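Local coordinates for extracellular solute-binding protein, family 1 (Bifidobacterium longum subsp. infantis, PDB 6FTH), which probably captures human milk oligosaccharides outside the cell and passes them to an ABC transporter for import, at residues V316-G321 / D325-D330; N218-V223 / S248-Q253; S149-H154 / E437-F442; D174-V179 / I255-K260. One frame throughout, in Å; residues are numbered along the deposited sequence.

Contact 1: residues V316-G321 / D325-D330; sequences VPSAPG and DKTVWD
Within the long loop from strand 311-313 to strand 336-337, Val316 and Ser318 on the outgoing limb meet Thr327 and Trp329 on the returning one. The limbs run nearly antiparallel, their end-to-end directions 155° apart. Val316 CB lies 3.6 Å from Trp329 CZ3, on the six-membered ring. Of the valine methyls, CG2 touches the indole at CZ3; CG1, lodged between backbone N and carbonyl carbon (chi1 73°), also reaches Thr327 CG2 at 3.7 Å and Val328 O at 3.4 Å. The indole is itself held from outside, NE1 bonding to Gln153 O and the ring stacking with Tyr435. These limbs lie in the lobe of the two-lobed solute-binding fold that contains strands 154-158 and 292-297, and both rest on segment 218-223, through Ser219 and Asn218. Farther out the contact turns polar: Ser318 OG and Thr327 OG1 share a hydrogen bond of 2.7 Å, and OG1 is also bonded to Ser323 O. A valine in place of Thr327 would probably keep the packing against Val316 but leave the Ser318 hydroxyl and Ser323 O without this buried mate. At the exposed end of the contact, Lys326 bends at its third and fourth torsions, bringing NZ to 3.1 Å from Gly321 O, at an angle too poor for a hydrogen bond.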
loop_
_atom_site.group_PDB
_atom_site.type_symbol
_atom_site.label_atom_id
_atom_site.label_comp_id
_atom_site.label_asym_id
_atom_site.label_seq_id
_atom_site.Cartn_x
_atom_site.Cartn_y
_atom_site.Cartn_z
ATOM N N VAL A 316 -9.137 14.833 6.980
ATOM C CA VAL A 316 -10.218 14.845 5.988
ATOM C C VAL A 316 -11.393 15.655 6.526
ATOM O O VAL A 316 -11.724 15.543 7.712
ATOM C CB VAL A 316 -10.644 13.419 5.624
ATOM C CG1 VAL A 316 -11.456 12.730 6.756
ATOM C CG2 VAL A 316 -11.437 13.405 4.296
ATOM N N PRO A 317 -12.043 16.487 5.716
ATOM C CA PRO A 317 -13.257 17.169 6.186
ATOM C C PRO A 317 -14.377 16.191 6.520
ATOM O O PRO A 317 -14.545 15.157 5.860
ATOM C CB PRO A 317 -13.631 18.073 5.001
ATOM C CG PRO A 317 -12.296 18.352 4.333
ATOM C CD PRO A 317 -11.597 16.997 4.401
ATOM N N SER A 318 -15.165 16.542 7.555
ATOM C CA SER A 318 -16.267 15.709 8.018
ATOM C C SER A 318 -17.470 15.821 7.087
ATOM O O SER A 318 -17.818 16.908 6.626
ATOM C CB SER A 318 -16.701 16.141 9.423
ATOM O OG SER A 318 -15.650 16.090 10.363
ATOM N N ALA A 319 -18.134 14.696 6.858
ATOM C CA ALA A 319 -19.383 14.688 6.121
ATOM C C ALA A 319 -20.507 15.201 7.021
ATOM O O ALA A 319 -20.418 15.127 8.248
ATOM C CB ALA A 319 -19.698 13.264 5.699
ATOM N N PRO A 320 -21.592 15.691 6.437
ATOM C CA PRO A 320 -22.738 16.125 7.245
ATOM C C PRO A 320 -23.209 15.028 8.195
ATOM O O PRO A 320 -23.345 13.861 7.814
ATOM C CB PRO A 320 -23.808 16.442 6.191
ATOM C CG PRO A 320 -23.088 16.612 4.916
ATOM C CD PRO A 320 -21.829 15.814 4.991
ATOM N N GLY A 321 -23.440 15.401 9.448
ATOM C CA GLY A 321 -23.918 14.484 10.451
ATOM C C GLY A 321 -22.836 13.805 11.257
ATOM O O GLY A 321 -23.147 13.170 12.257
ATOM N N ASP A 325 -15.038 14.003 16.208
ATOM C CA ASP A 325 -14.541 12.842 16.933
ATOM C C ASP A 325 -14.913 11.528 16.258
ATOM O O ASP A 325 -14.251 10.516 16.502
ATOM C CB ASP A 325 -15.081 12.857 18.364
ATOM C CG ASP A 325 -14.310 13.800 19.283
ATOM O OD1 ASP A 325 -13.322 14.413 18.841
ATOM O OD2 ASP A 325 -14.701 13.922 20.466
ATOM N N LYS A 326 -15.943 11.514 15.418
ATOM C CA LYS A 326 -16.364 10.319 14.708
ATOM C C LYS A 326 -15.775 10.249 13.307
ATOM O O LYS A 326 -15.941 9.232 12.630
ATOM C CB LYS A 326 -17.906 10.218 14.638
ATOM C CG LYS A 326 -18.613 9.972 15.964
ATOM C CD LYS A 326 -20.169 9.965 15.801
ATOM C CE LYS A 326 -20.831 11.386 15.868
ATOM N NZ LYS A 326 -21.583 11.957 14.633
ATOM N N THR A 327 -15.095 11.306 12.864
ATOM C CA THR A 327 -14.441 11.321 11.563
ATOM C C THR A 327 -13.105 10.607 11.697
ATOM O O THR A 327 -12.364 10.825 12.659
ATOM C CB THR A 327 -14.219 12.774 11.138
ATOM O OG1 THR A 327 -15.458 13.501 11.167
ATOM C CG2 THR A 327 -13.689 12.851 9.705
ATOM N N VAL A 328 -12.794 9.752 10.733
ATOM C CA VAL A 328 -11.633 8.871 10.822
ATOM C C VAL A 328 -10.704 9.174 9.658
ATOM O O VAL A 328 -10.975 10.069 8.860
ATOM C CB VAL A 328 -12.038 7.386 10.873
ATOM C CG1 VAL A 328 -12.864 7.144 12.148
ATOM C CG2 VAL A 328 -12.823 6.944 9.596
ATOM N N TRP A 329 -9.592 8.443 9.570
ATOM C CA TRP A 329 -8.750 8.457 8.389
ATOM C C TRP A 329 -8.284 7.021 8.151
ATOM O O TRP A 329 -8.386 6.164 9.029
ATOM C CB TRP A 329 -7.596 9.483 8.476
ATOM C CG TRP A 329 -6.822 9.551 7.208
ATOM C CD1 TRP A 329 -5.519 9.170 7.012
ATOM C CD2 TRP A 329 -7.313 9.979 5.935
ATOM N NE1 TRP A 329 -5.177 9.326 5.701
ATOM C CE2 TRP A 329 -6.257 9.827 5.014
ATOM C CE3 TRP A 329 -8.549 10.447 5.480
ATOM C CZ2 TRP A 329 -6.401 10.133 3.676
ATOM C CZ3 TRP A 329 -8.685 10.748 4.137
ATOM C CH2 TRP A 329 -7.626 10.589 3.263
ATOM N N ASP A 330 -7.808 6.770 6.933
ATOM C CA ASP A 330 -7.383 5.440 6.505
ATOM C C ASP A 330 -6.460 4.804 7.533
ATOM O O ASP A 330 -5.514 5.430 8.008
ATOM C CB ASP A 330 -6.672 5.591 5.146
ATOM C CG ASP A 330 -6.277 4.278 4.528
ATOM O OD1 ASP A 330 -5.212 3.729 4.920
ATOM O OD2 ASP A 330 -7.042 3.815 3.630
#

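Contact 2: residues N218-V223 / S248-Q253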
loop_
_atom_site.group_PDB
_atom_site.type_symbol
_atom_site.label_atom_id
_atom_site.label_comp_id
_atom_site.label_asym_id
_atom_site.label_seq_id
_atom_site.Cartn_x
_atom_site.Cartn_y
_atom_site.Cartn_z
ATOM N N ASN A 218 -13.824 8.044 4.700
ATOM C CA ASN A 218 -13.378 8.343 6.059
ATOM C C ASN A 218 -14.130 9.538 6.650
ATOM O O ASN A 218 -14.338 9.603 7.877
ATOM C CB ASN A 218 -11.866 8.593 6.045
ATOM C CG ASN A 218 -11.075 7.322 5.765
ATOM O OD1 ASN A 218 -11.020 6.385 6.590
ATOM N ND2 ASN A 218 -10.455 7.266 4.590
ATOM N N SER A 219 -14.554 10.473 5.794
ATOM C CA SER A 219 -15.372 11.612 6.212
ATOM C C SER A 219 -16.656 11.163 6.867
ATOM O O SER A 219 -17.224 11.914 7.670
ATOM C CB SER A 219 -15.795 12.461 5.009
ATOM O OG SER A 219 -14.678 13.002 4.353
ATOM N N THR A 220 -17.157 9.997 6.480
ATOM C CA THR A 220 -18.455 9.507 6.935
ATOM C C THR A 220 -18.356 8.633 8.165
ATOM O O THR A 220 -19.404 8.208 8.685
ATOM C CB THR A 220 -19.169 8.714 5.826
ATOM O OG1 THR A 220 -18.582 7.413 5.658
ATOM C CG2 THR A 220 -19.143 9.450 4.503
ATOM N N GLY A 221 -17.154 8.358 8.643
ATOM C CA GLY A 221 -16.960 7.511 9.794
ATOM C C GLY A 221 -16.671 6.061 9.481
ATOM O O GLY A 221 -16.663 5.241 10.407
ATOM N N ILE A 222 -16.436 5.716 8.212
ATOM C CA ILE A 222 -16.015 4.375 7.795
ATOM C C ILE A 222 -14.512 4.406 7.561
ATOM O O ILE A 222 -14.021 5.185 6.733
ATOM C CB ILE A 222 -16.773 3.900 6.546
ATOM C CG1 ILE A 222 -18.248 3.636 6.891
ATOM C CG2 ILE A 222 -16.129 2.628 5.950
ATOM C CD1 ILE A 222 -19.122 3.322 5.676
ATOM N N VAL A 223 -13.777 3.563 8.291
ATOM C CA VAL A 223 -12.317 3.512 8.182
ATOM C C VAL A 223 -11.936 2.730 6.934
ATOM O O VAL A 223 -12.273 1.548 6.802
ATOM C CB VAL A 223 -11.687 2.857 9.421
ATOM C CG1 VAL A 223 -10.165 2.898 9.309
ATOM C CG2 VAL A 223 -12.140 3.523 10.678
ATOM N N SER A 248 -23.765 0.922 1.277
ATOM C CA SER A 248 -24.014 1.763 2.437
ATOM C C SER A 248 -24.506 3.147 2.024
ATOM O O SER A 248 -24.138 3.667 0.970
ATOM C CB SER A 248 -22.741 1.925 3.268
ATOM O OG SER A 248 -21.756 2.663 2.574
ATOM N N ASP A 249 -25.313 3.754 2.891
ATOM C CA ASP A 249 -25.690 5.150 2.702
ATOM C C ASP A 249 -24.447 6.041 2.627
ATOM O O ASP A 249 -24.424 7.026 1.881
ATOM C CB ASP A 249 -26.605 5.588 3.841
ATOM C CG ASP A 249 -27.957 4.876 3.828
ATOM O OD1 ASP A 249 -28.451 4.502 2.730
ATOM O OD2 ASP A 249 -28.538 4.717 4.932
ATOM N N GLU A 250 -23.399 5.690 3.368
ATOM C CA GLU A 250 -22.167 6.473 3.340
ATOM C C GLU A 250 -21.570 6.536 1.938
ATOM O O GLU A 250 -21.156 7.609 1.476
ATOM C CB GLU A 250 -21.162 5.860 4.297
ATOM C CG GLU A 250 -21.505 6.044 5.756
ATOM C CD GLU A 250 -22.361 4.931 6.380
ATOM O OE1 GLU A 250 -23.053 4.176 5.669
ATOM O OE2 GLU A 250 -22.324 4.813 7.625
ATOM N N TYR A 251 -21.473 5.382 1.265
ATOM C CA TYR A 251 -20.956 5.334 -0.105
ATOM C C TYR A 251 -21.851 6.139 -1.041
ATOM O O TYR A 251 -21.375 6.906 -1.889
ATOM C CB TYR A 251 -20.871 3.861 -0.549
ATOM C CG TYR A 251 -20.123 3.551 -1.836
ATOM C CD1 TYR A 251 -18.759 3.761 -1.932
ATOM C CD2 TYR A 251 -20.775 3.004 -2.921
ATOM C CE1 TYR A 251 -18.062 3.465 -3.101
ATOM C CE2 TYR A 251 -20.092 2.691 -4.088
ATOM C CZ TYR A 251 -18.738 2.932 -4.173
ATOM O OH TYR A 251 -18.029 2.647 -5.302
ATOM N N LYS A 252 -23.164 5.973 -0.907
ATOM C CA LYS A 252 -24.095 6.774 -1.697
ATOM C C LYS A 252 -23.843 8.274 -1.507
ATOM O O LYS A 252 -23.834 9.035 -2.479
ATOM C CB LYS A 252 -25.535 6.426 -1.309
ATOM C CG LYS A 252 -26.588 7.239 -2.093
ATOM C CD LYS A 252 -28.015 6.650 -2.114
ATOM C CE LYS A 252 -28.522 6.234 -0.767
ATOM N NZ LYS A 252 -29.941 5.770 -0.886
ATOM N N GLN A 253 -23.653 8.715 -0.265
ATOM C CA GLN A 253 -23.446 10.132 0.011
ATOM C C GLN A 253 -22.133 10.641 -0.574
ATOM O O GLN A 253 -22.079 11.771 -1.073
ATOM C CB GLN A 253 -23.538 10.389 1.512
ATOM C CG GLN A 253 -24.964 10.171 2.083
ATOM C CD GLN A 253 -26.061 10.758 1.186
ATOM O OE1 GLN A 253 -25.969 11.906 0.746
ATOM N NE2 GLN A 253 -27.085 9.954 0.880
HETATM O O HOH W 1 -20.377 5.711 9.328
#
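Van der Waals contacts made by Thr220 and Ile222 with Glu250 carry most of this meeting. Thr220 lies obliquely across the aliphatic part of the glutamate, Thr220 OG1 coming within 3.2 Å of Glu250 CG; that hydroxyl is hydrogen-bonded to Leu217 O, on its own side of the contact. Ile222 comes in at about a right angle to the same side chain, and its CD1 methyl rests 3.5 Å from Glu250 CB. The glutamate bends at its second torsion (chi2 90°), which carries the carboxylate back alongside that methyl, Glu250 CD to Ile222 CD1 3.7 Å. The elements joined are the loop between strands 197-199 and 235-238 and the first turn of helix 249-263, in one lobe of the solute-binding fold. A single water supplies the polar link: it donates to Glu250 OE2 at 2.7 Å and to Thr220 O at 2.8 Å. An alanine at Glu250 would probably leave this water without its carboxylate acceptor and open a gap between Thr220 and the Ile222 methyl. A capping bond holds the helix start beside these contacts. Ser248 is the N-cap residue, its OG accepting from Tyr251 N at 3.0 Å with an angle of 163°; the hydroxyl makes a further hydrogen bond with Phe245 O. Ile222 CD1 reaches this cap too, 4.1 Å from Ser248 OG.

Contact 3: residues S149-H154 / E437-F442; sequences SGTGQH and EQRSHF
On a chain crossing that is probably part of the hinge between the two lobes, Gly150 and Thr151 lie against one face of the guanidinium of Arg439. Gly150 CA and Thr151 N cover that face, Gly150 CA at 3.9 Å from Arg439 NH2, while Thr151 CB sits 3.5 Å from Arg439 NH1. The arginine chain bends at its third torsion (50°) to bring the flat group over the backbone. Its NH1 is bonded to Asp330 O and Ser332 O, so Arg439 ties the end of helix 436-439 to the chain leading to strand 336-337, to which Gly150 is also hydrogen-bonded at Ala334. At the guanidinium edge, in its plane, a water accepts from Arg439 NH2 and donates to Ser149 O, both at 2.7 Å. Thr151 makes an ST turn: its OG1 takes the backbone N-H of Gln153 at 3.0 Å, and it is also bonded to Asp330 OD1. Arg439 ends helix 436-439 and starts a type I turn to Phe442. That turn is braced by His441 NE2, which donates close to its ring plane to the anti side of Glu437 OE2 (2.6 Å, 159°), tilted out of the carboxylate plane, and by Ser440 OG, bonded to Glu437 O.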
loop_
_atom_site.group_PDB
_atom_site.type_symbol
_atom_site.label_atom_id
_atom_site.label_comp_id
_atom_site.label_asym_id
_atom_site.label_seq_id
_atom_site.Cartn_x
_atom_site.Cartn_y
_atom_site.Cartn_z
ATOM N N SER A 149 5.126 3.015 9.435
ATOM C CA SER A 149 4.032 2.370 10.137
ATOM C C SER A 149 2.683 3.029 9.900
ATOM O O SER A 149 1.658 2.381 10.162
ATOM C CB SER A 149 4.292 2.335 11.634
ATOM O OG SER A 149 4.470 3.636 12.153
ATOM N N GLY A 150 2.653 4.281 9.433
ATOM C CA GLY A 150 1.411 4.967 9.114
ATOM C C GLY A 150 0.882 4.589 7.749
ATOM O O GLY A 150 1.442 3.747 7.048
ATOM N N THR A 151 -0.225 5.233 7.368
ATOM C CA THR A 151 -0.859 4.935 6.097
ATOM C C THR A 151 -0.094 5.534 4.910
ATOM O O THR A 151 0.653 6.509 5.029
ATOM C CB THR A 151 -2.335 5.333 6.076
ATOM O OG1 THR A 151 -2.861 4.993 4.792
ATOM C CG2 THR A 151 -2.525 6.809 6.355
ATOM N N GLY A 152 -0.304 4.932 3.752
ATOM C CA GLY A 152 0.160 5.500 2.501
ATOM C C GLY A 152 -0.764 6.522 1.886
ATOM O O GLY A 152 -0.424 7.145 0.868
ATOM N N GLN A 153 -1.940 6.721 2.485
ATOM C CA GLN A 153 -3.003 7.530 1.917
ATOM C C GLN A 153 -3.059 8.886 2.619
ATOM O O GLN A 153 -3.047 8.945 3.854
ATOM C CB GLN A 153 -4.337 6.816 2.138
ATOM C CG GLN A 153 -4.328 5.356 1.789
ATOM C CD GLN A 153 -3.910 5.101 0.367
ATOM O OE1 GLN A 153 -4.291 5.834 -0.546
ATOM N NE2 GLN A 153 -3.143 4.040 0.166
ATOM N N HIS A 154 -3.126 9.976 1.839
ATOM C CA HIS A 154 -3.183 11.326 2.390
ATOM C C HIS A 154 -3.997 12.235 1.485
ATOM O O HIS A 154 -4.144 11.974 0.292
ATOM C CB HIS A 154 -1.781 11.945 2.558
ATOM C CG HIS A 154 -0.831 10.988 3.152
ATOM N ND1 HIS A 154 -0.187 10.032 2.401
ATOM C CD2 HIS A 154 -0.516 10.729 4.444
ATOM C CE1 HIS A 154 0.519 9.252 3.196
ATOM N NE2 HIS A 154 0.326 9.644 4.440
ATOM N N GLU A 437 -4.529 12.396 14.956
ATOM C CA GLU A 437 -5.785 12.649 15.641
ATOM C C GLU A 437 -6.921 11.835 15.036
ATOM O O GLU A 437 -7.636 11.132 15.758
ATOM C CB GLU A 437 -6.104 14.146 15.655
ATOM C CG GLU A 437 -7.443 14.468 16.289
ATOM C CD GLU A 437 -7.524 14.147 17.760
ATOM O OE1 GLU A 437 -6.518 14.318 18.475
ATOM O OE2 GLU A 437 -8.613 13.748 18.225
ATOM N N GLN A 438 -7.126 11.913 13.712
ATOM C CA GLN A 438 -8.265 11.189 13.144
ATOM C C GLN A 438 -8.080 9.680 13.253
ATOM O O GLN A 438 -9.041 8.948 13.501
ATOM C CB GLN A 438 -8.525 11.605 11.698
ATOM C CG GLN A 438 -9.273 12.904 11.615
ATOM C CD GLN A 438 -9.522 13.380 10.207
ATOM O OE1 GLN A 438 -8.816 12.995 9.260
ATOM N NE2 GLN A 438 -10.534 14.223 10.052
ATOM N N ARG A 439 -6.852 9.188 13.107
ATOM C CA ARG A 439 -6.630 7.750 13.271
ATOM C C ARG A 439 -6.881 7.290 14.697
ATOM O O ARG A 439 -7.246 6.126 14.909
ATOM C CB ARG A 439 -5.231 7.351 12.785
ATOM C CG ARG A 439 -5.146 7.299 11.255
ATOM C CD ARG A 439 -3.781 7.131 10.692
ATOM N NE ARG A 439 -2.982 6.044 11.258
ATOM C CZ ARG A 439 -2.649 4.900 10.636
ATOM N NH1 ARG A 439 -3.107 4.606 9.452
ATOM N NH2 ARG A 439 -1.815 4.047 11.198
ATOM N N SER A 440 -6.791 8.192 15.671
ATOM C CA SER A 440 -7.053 7.813 17.051
ATOM C C SER A 440 -8.532 7.692 17.354
ATOM O O SER A 440 -8.876 7.263 18.459
ATOM C CB SER A 440 -6.403 8.806 18.027
ATOM O OG SER A 440 -7.132 10.016 18.148
ATOM N N HIS A 441 -9.410 8.007 16.404
ATOM C CA HIS A 441 -10.854 7.946 16.596
ATOM C C HIS A 441 -11.441 6.577 16.283
ATOM O O HIS A 441 -12.672 6.448 16.245
ATOM C CB HIS A 441 -11.515 8.985 15.703
ATOM C CG HIS A 441 -11.096 10.391 16.010
ATOM N ND1 HIS A 441 -11.430 11.452 15.199
ATOM C CD2 HIS A 441 -10.411 10.916 17.057
ATOM C CE1 HIS A 441 -10.936 12.563 15.708
ATOM N NE2 HIS A 441 -10.321 12.270 16.840
ATOM N N PHE A 442 -10.614 5.582 15.984
ATOM C CA PHE A 442 -11.107 4.232 15.737
ATOM C C PHE A 442 -10.205 3.199 16.400
ATOM O O PHE A 442 -9.007 3.434 16.626
ATOM C CB PHE A 442 -11.275 3.923 14.237
ATOM C CG PHE A 442 -9.986 3.726 13.493
ATOM C CD1 PHE A 442 -9.393 2.484 13.431
ATOM C CD2 PHE A 442 -9.383 4.772 12.822
ATOM C CE1 PHE A 442 -8.216 2.277 12.726
ATOM C CE2 PHE A 442 -8.234 4.578 12.111
ATOM C CZ PHE A 442 -7.631 3.341 12.065
HETATM O O HOH W 2 -0.626 1.598 11.291
#

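Contact 4: residues D174-V179 / I255-K260; sequences DELENV and IKYYHK
Leu176 and Glu177 of helix 173-185 face Tyr257 and Lys260 of helix 249-263, two nearly parallel helices in one lobe of the binding-protein fold that cross at -19°. The axes of the two segments come no closer than 11.9 Å, so long side chains bridge the gap. The close part is buried. Tyr257, its CG anti to the backbone N (chi1 -178°), sends its phenol across to the other helix, where Tyr257 OH lies 3.4 Å from Leu176 CD2 and 3.5 Å from Glu177 N. Leu176 CD2 sits at the ring edge, near its plane, 4.2 Å from Tyr257 CE2. Outside these segments, Trp173 fixes the tyrosine twice, stacking on its ring and offering its backbone O to the hydroxyl. Toward solvent the packing gives way to a pair of charges. Glu177 and exposed Lys260 are both fully extended and cross at about a right angle, the outer half of the lysine chain meeting the carboxylate. The ammonium probably also eases the closeness of Glu177 OE2 to Glu264, a like charge; Lys181 gives that oxygen only a long, weak ion pair. Lys260 NZ donates to the syn lone pair of Glu177 OE1 at 2.8 Å.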
loop_
_atom_site.group_PDB
_atom_site.type_symbol
_atom_site.label_atom_id
_atom_site.label_comp_id
_atom_site.label_asym_id
_atom_site.label_seq_id
_atom_site.Cartn_x
_atom_site.Cartn_y
_atom_site.Cartn_z
ATOM N N ASP A 174 -19.125 20.982 3.349
ATOM C CA ASP A 174 -19.577 22.300 2.870
ATOM C C ASP A 174 -18.415 23.284 2.779
ATOM O O ASP A 174 -18.310 24.048 1.811
ATOM C CB ASP A 174 -20.641 22.875 3.801
ATOM C CG ASP A 174 -22.036 22.286 3.571
ATOM O OD1 ASP A 174 -22.235 21.510 2.614
ATOM O OD2 ASP A 174 -22.943 22.629 4.366
ATOM N N GLU A 175 -17.558 23.315 3.808
ATOM C CA GLU A 175 -16.388 24.189 3.781
ATOM C C GLU A 175 -15.448 23.795 2.653
ATOM O O GLU A 175 -14.863 24.664 1.989
ATOM C CB GLU A 175 -15.655 24.124 5.126
ATOM C CG GLU A 175 -16.382 24.854 6.242
ATOM C CD GLU A 175 -15.733 24.701 7.604
ATOM O OE1 GLU A 175 -14.649 24.087 7.705
ATOM O OE2 GLU A 175 -16.303 25.225 8.581
ATOM N N LEU A 176 -15.308 22.486 2.393
ATOM C CA LEU A 176 -14.473 22.062 1.274
ATOM C C LEU A 176 -15.036 22.556 -0.056
ATOM O O LEU A 176 -14.283 23.046 -0.911
ATOM C CB LEU A 176 -14.273 20.549 1.275
ATOM C CG LEU A 176 -13.530 19.953 0.087
ATOM C CD1 LEU A 176 -12.111 20.496 -0.032
ATOM C CD2 LEU A 176 -13.538 18.432 0.217
ATOM N N GLU A 177 -16.350 22.425 -0.255
ATOM C CA GLU A 177 -16.953 22.905 -1.489
ATOM C C GLU A 177 -16.703 24.401 -1.658
ATOM O O GLU A 177 -16.345 24.865 -2.758
ATOM C CB GLU A 177 -18.450 22.578 -1.500
ATOM C CG GLU A 177 -19.113 22.965 -2.784
ATOM C CD GLU A 177 -20.605 22.703 -2.797
ATOM O OE1 GLU A 177 -21.183 22.328 -1.750
ATOM O OE2 GLU A 177 -21.200 22.868 -3.880
ATOM N N ASN A 178 -16.839 25.168 -0.578
ATOM C CA ASN A 178 -16.622 26.613 -0.671
ATOM C C ASN A 178 -15.188 26.931 -1.070
ATOM O O ASN A 178 -14.948 27.802 -1.923
ATOM C CB ASN A 178 -16.976 27.271 0.656
ATOM C CG ASN A 178 -16.767 28.771 0.640
ATOM O OD1 ASN A 178 -17.470 29.501 -0.071
ATOM N ND2 ASN A 178 -15.808 29.247 1.440
ATOM N N VAL A 179 -14.216 26.238 -0.467
ATOM C CA VAL A 179 -12.814 26.425 -0.839
ATOM C C VAL A 179 -12.589 26.106 -2.310
ATOM O O VAL A 179 -11.879 26.833 -3.029
ATOM C CB VAL A 179 -11.919 25.548 0.064
ATOM C CG1 VAL A 179 -10.533 25.409 -0.522
ATOM C CG2 VAL A 179 -11.892 26.098 1.480
ATOM N N ILE A 255 -20.706 9.482 -3.276
ATOM C CA ILE A 255 -20.952 9.591 -4.711
ATOM C C ILE A 255 -21.744 10.858 -5.035
ATOM O O ILE A 255 -21.416 11.589 -5.986
ATOM C CB ILE A 255 -21.651 8.318 -5.219
ATOM C CG1 ILE A 255 -20.671 7.140 -5.211
ATOM C CG2 ILE A 255 -22.180 8.563 -6.631
ATOM C CD1 ILE A 255 -21.302 5.783 -5.418
ATOM N N LYS A 256 -22.777 11.157 -4.249
ATOM C CA LYS A 256 -23.584 12.343 -4.517
ATOM C C LYS A 256 -22.759 13.615 -4.338
ATOM O O LYS A 256 -22.914 14.570 -5.109
ATOM C CB LYS A 256 -24.816 12.350 -3.623
ATOM C CG LYS A 256 -25.852 11.306 -4.041
ATOM C CD LYS A 256 -27.114 11.401 -3.191
ATOM C CE LYS A 256 -28.048 12.486 -3.695
ATOM N NZ LYS A 256 -29.374 12.416 -3.023
ATOM N N TYR A 257 -21.880 13.641 -3.331
ATOM C CA TYR A 257 -21.021 14.805 -3.117
ATOM C C TYR A 257 -20.100 15.002 -4.301
ATOM O O TYR A 257 -19.969 16.124 -4.817
ATOM C CB TYR A 257 -20.235 14.643 -1.812
ATOM C CG TYR A 257 -19.335 15.810 -1.450
ATOM C CD1 TYR A 257 -19.867 17.043 -1.116
ATOM C CD2 TYR A 257 -17.971 15.654 -1.404
ATOM C CE1 TYR A 257 -19.048 18.100 -0.775
ATOM C CE2 TYR A 257 -17.150 16.699 -1.055
ATOM C CZ TYR A 257 -17.696 17.904 -0.726
ATOM O OH TYR A 257 -16.864 18.947 -0.381
ATOM N N TYR A 258 -19.445 13.921 -4.747
ATOM C CA TYR A 258 -18.579 14.026 -5.923
ATOM C C TYR A 258 -19.365 14.480 -7.138
ATOM O O TYR A 258 -18.867 15.280 -7.937
ATOM C CB TYR A 258 -17.862 12.721 -6.225
ATOM C CG TYR A 258 -16.567 12.549 -5.442
ATOM C CD1 TYR A 258 -15.564 13.521 -5.481
ATOM C CD2 TYR A 258 -16.348 11.424 -4.654
ATOM C CE1 TYR A 258 -14.373 13.354 -4.777
ATOM C CE2 TYR A 258 -15.175 11.263 -3.949
ATOM C CZ TYR A 258 -14.190 12.226 -4.007
ATOM O OH TYR A 258 -13.016 12.062 -3.329
ATOM N N HIS A 259 -20.597 13.995 -7.302
ATOM C CA HIS A 259 -21.347 14.445 -8.477
ATOM C C HIS A 259 -21.650 15.937 -8.395
ATOM O O HIS A 259 -21.594 16.642 -9.409
ATOM C CB HIS A 259 -22.629 13.649 -8.677
ATOM C CG HIS A 259 -23.426 14.129 -9.847
ATOM N ND1 HIS A 259 -22.911 14.157 -11.123
ATOM C CD2 HIS A 259 -24.664 14.670 -9.927
ATOM C CE1 HIS A 259 -23.813 14.667 -11.947
ATOM N NE2 HIS A 259 -24.882 14.988 -11.243
ATOM N N LYS A 260 -21.947 16.436 -7.199
ATOM C CA LYS A 260 -22.159 17.862 -7.032
ATOM C C LYS A 260 -20.910 18.628 -7.438
ATOM O O LYS A 260 -20.970 19.559 -8.248
ATOM C CB LYS A 260 -22.545 18.166 -5.583
ATOM C CG LYS A 260 -22.901 19.645 -5.352
ATOM C CD LYS A 260 -23.212 19.957 -3.892
ATOM C CE LYS A 260 -23.829 21.364 -3.766
ATOM N NZ LYS A 260 -23.892 21.853 -2.361
#

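Overall arrangement
All four contacts lie in one lobe or at its edge toward the other. Contact 1 is the buried centre, touching the other three: Ser219 of contact 2 bonds to Pro317 O, His441 of contact 3 bonds to Thr327 O, with contact 3 also meeting Asp330, and Leu176 of contact 4 packs on Pro317. Contacts 2 and 4 share helix 249-263, the first at its capped start and partly buried, the second farther along and buried apart from its lysine. Contact 3 lies nearest the chain centre, about 22 Å from contact 4 between centres. Direct hydroxyl and apolar contacts serve contact 1, waters bridge contacts 2 and 3, and a salt bridge closes the outer side of contact 4.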